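Local coordinates for purine nucleoside phosphorylase (Grouper iridovirus, PDB 3KHS), which probably catalyses the reversible phosphorolysis of purine nucleosides to the free purine base and ribose 1-phosphate in nucleoside salvage, at residues L110-G115 / A234-S239. Residues are numbered along the deposited sequence; the frame is centred on the assembly and turned at random.
With PO4 (phosphate ion), chain G.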
ATOM      1  N   LEU B 110      16.332 -13.708  13.194  1.00 29.53           N
ATOM      2  CA  LEU B 110      16.252 -12.270  12.923  1.00 31.28           C
ATOM      3  C   LEU B 110      16.013 -11.467  14.200  1.00 29.52           C
ATOM      4  O   LEU B 110      15.308 -11.905  15.098  1.00 34.75           O
ATOM      5  CB  LEU B 110      15.076 -11.953  11.990  1.00 31.39           C
ATOM      6  CG  LEU B 110      14.621 -12.615  10.671  1.00 36.41           C
ATOM      7  CD1 LEU B 110      15.368 -12.059   9.508  1.00 29.30           C
ATOM      8  CD2 LEU B 110      14.735 -14.114  10.761  1.00 31.61           C
ATOM      9  N   THR B 111      16.594 -10.283  14.267  1.00 31.11           N
ATOM     10  CA  THR B 111      16.400  -9.395  15.397  1.00 32.18           C
ATOM     11  C   THR B 111      16.074  -8.012  14.830  1.00 34.76           C
ATOM     12  O   THR B 111      16.407  -7.716  13.668  1.00 36.53           O
ATOM     13  CB  THR B 111      17.667  -9.271  16.250  1.00 32.08           C
ATOM     14  OG1 THR B 111      18.717  -8.688  15.467  1.00 29.14           O
ATOM     15  CG2 THR B 111      18.083 -10.629  16.790  1.00 32.79           C
ATOM     16  N   ASN B 112      15.404  -7.183  15.631  1.00 32.01           N
ATOM     17  CA  ASN B 112      15.088  -5.820  15.214  1.00 31.03           C
ATOM     18  C   ASN B 112      14.739  -5.015  16.446  1.00 34.28           C
ATOM     19  O   ASN B 112      14.560  -5.566  17.533  1.00 36.88           O
ATOM     20  CB  ASN B 112      13.924  -5.788  14.229  1.00 29.60           C
ATOM     21  CG  ASN B 112      12.607  -6.265  14.833  1.00 28.56           C
ATOM     22  OD1 ASN B 112      12.213  -5.832  15.914  1.00 37.02           O
ATOM     23  ND2 ASN B 112      11.904  -7.131  14.116  1.00 26.79           N
ATOM     24  N   ALA B 113      14.678  -3.705  16.271  1.00 32.93           N
ATOM     25  CA  ALA B 113      14.309  -2.787  17.334  1.00 32.06           C
ATOM     26  C   ALA B 113      12.906  -2.362  16.908  1.00 35.51           C
ATOM     27  O   ALA B 113      12.686  -2.053  15.732  1.00 31.63           O
ATOM     28  CB  ALA B 113      15.253  -1.586  17.350  1.00 28.03           C
ATOM     29  N   ALA B 114      11.952  -2.392  17.833  1.00 31.67           N
ATOM     30  CA  ALA B 114      10.588  -2.018  17.500  1.00 32.95           C
ATOM     31  C   ALA B 114       9.901  -1.211  18.602  1.00 30.73           C
ATOM     32  O   ALA B 114      10.399  -1.129  19.713  1.00 34.91           O
ATOM     33  CB  ALA B 114       9.798  -3.244  17.194  1.00 22.50           C
ATOM     34  N   GLY B 115       8.776  -0.597  18.251  1.00 29.19           N
ATOM     35  CA  GLY B 115       8.004   0.176  19.201  1.00 28.10           C
ATOM     36  C   GLY B 115       6.911  -0.706  19.765  1.00 30.38           C
ATOM     37  O   GLY B 115       6.181  -1.353  19.004  1.00 31.70           O
ATOM     38  N   ALA B 234      12.278 -14.773  15.058  1.00 32.75           N
ATOM     39  CA  ALA B 234      12.526 -13.338  15.088  1.00 33.95           C
ATOM     40  C   ALA B 234      12.264 -12.820  16.492  1.00 31.66           C
ATOM     41  O   ALA B 234      11.265 -13.179  17.109  1.00 32.43           O
ATOM     42  CB  ALA B 234      11.631 -12.643  14.090  1.00 32.12           C
ATOM     43  N   VAL B 235      13.176 -11.996  16.995  1.00 35.31           N
ATOM     44  CA  VAL B 235      13.046 -11.409  18.324  1.00 35.65           C
ATOM     45  C   VAL B 235      13.164  -9.873  18.228  1.00 37.65           C
ATOM     46  O   VAL B 235      14.175  -9.358  17.752  1.00 35.59           O
ATOM     47  CB  VAL B 235      14.171 -11.932  19.277  1.00 36.91           C
ATOM     48  CG1 VAL B 235      14.102 -11.206  20.635  1.00 30.07           C
ATOM     49  CG2 VAL B 235      14.032 -13.444  19.497  1.00 32.82           C
ATOM     50  N   SER B 236      12.145  -9.153  18.685  1.00 37.95           N
ATOM     51  CA  SER B 236      12.179  -7.692  18.670  1.00 33.98           C
ATOM     52  C   SER B 236      12.624  -7.145  20.030  1.00 32.53           C
ATOM     53  O   SER B 236      12.189  -7.607  21.077  1.00 29.06           O
ATOM     54  CB  SER B 236      10.785  -7.093  18.376  1.00 29.14           C
ATOM     55  OG  SER B 236      10.324  -7.317  17.061  1.00 38.33           O
ATOM     56  N   LEU B 237      13.500  -6.158  19.993  1.00 30.31           N
ATOM     57  CA  LEU B 237      13.937  -5.489  21.197  1.00 35.59           C
ATOM     58  C   LEU B 237      12.938  -4.316  21.267  1.00 34.61           C
ATOM     59  O   LEU B 237      12.858  -3.513  20.344  1.00 28.41           O
ATOM     60  CB  LEU B 237      15.379  -5.019  20.995  1.00 28.81           C
ATOM     61  CG  LEU B 237      16.086  -4.096  21.971  1.00 34.21           C
ATOM     62  CD1 LEU B 237      16.012  -2.692  21.414  1.00 38.32           C
ATOM     63  CD2 LEU B 237      15.507  -4.191  23.357  1.00 32.98           C
ATOM     64  N   ILE B 238      12.131  -4.251  22.322  1.00 40.02           N
ATOM     65  CA  ILE B 238      11.167  -3.154  22.432  1.00 38.15           C
ATOM     66  C   ILE B 238      11.956  -1.958  22.908  1.00 36.28           C
ATOM     67  O   ILE B 238      12.145  -1.769  24.092  1.00 37.28           O
ATOM     68  CB  ILE B 238      10.032  -3.470  23.431  1.00 34.63           C
ATOM     69  CG1 ILE B 238       9.268  -4.705  22.967  1.00 26.78           C
ATOM     70  CG2 ILE B 238       9.081  -2.295  23.537  1.00 33.91           C
ATOM     71  CD1 ILE B 238       8.611  -4.574  21.631  1.00 25.22           C
ATOM     72  N   SER B 239      12.443  -1.161  21.962  1.00 39.25           N
ATOM     73  CA  SER B 239      13.248   0.003  22.305  1.00 36.30           C
ATOM     74  C   SER B 239      12.469   1.166  22.942  1.00 37.58           C
ATOM     75  O   SER B 239      13.039   1.959  23.679  1.00 36.03           O
ATOM     76  CB  SER B 239      14.007   0.481  21.067  1.00 38.20           C
ATOM     77  OG  SER B 239      13.150   0.611  19.953  1.00 43.53           O
TER
HETATM   78  P   PO4 G 291      15.369  -2.637  12.424  1.00 37.50           P
HETATM   79  O1  PO4 G 291      15.942  -3.253  13.651  1.00 37.10           O
HETATM   80  O2  PO4 G 291      16.154  -3.073  11.227  1.00 35.50           O
HETATM   81  O3  PO4 G 291      13.951  -3.071  12.250  1.00 36.46           O
HETATM   82  O4  PO4 G 291      15.424  -1.156  12.552  1.00 39.15           O
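N112 and S236 meet side by side on two parallel strands, 110-115 and 234-239, in the mixed, curled beta-sheet at the centre of the PNP/MTAP phosphorylase fold. The hydroxyl S236 OG donates to the amide oxygen N112 OD1 at 2.7 Å, at 114° to the C=O bond and only slightly tilted from the carboxamide plane. N112 CG sits between its own backbone N and carbonyl carbon (chi1 65°), a torsion that brings the amide over to the neighbouring strand.

The backbone ladder joins the strands. V235 N reaches L110 O at 2.9 Å, and N112 N returns a longer bond to V235 O (3.3 Å). L237 N then meets N112 O almost straight, at 2.7 Å, and A114 N binds L237 O. At the far end of the two segments, A114 O takes two bonds: a weak one from S239 N (3.0 Å) and one from S239 OG, which comes in from above the carbonyl plane at 3.3 Å.

A phosphate ion borders strand 110-115: A113 N donates to its O1 at 2.9 Å. S30, R81, H83 and S217 also bind the ion, which is probably from the crystallisation liquor and plausibly marks the site of the phosphate co-substrate; R81 NH1 bonds T111 O as well, tying the strand to this site. Farther out, Y189 of strand 184-191 packs against N112, A114 and S236, while on the other face T111, V235 and L237 lie against M268 of helix 257-279. T111 OG1 is held by G29 N and V27 O, and the other end of the N112 amide, ND2, is tied to T218 OG1.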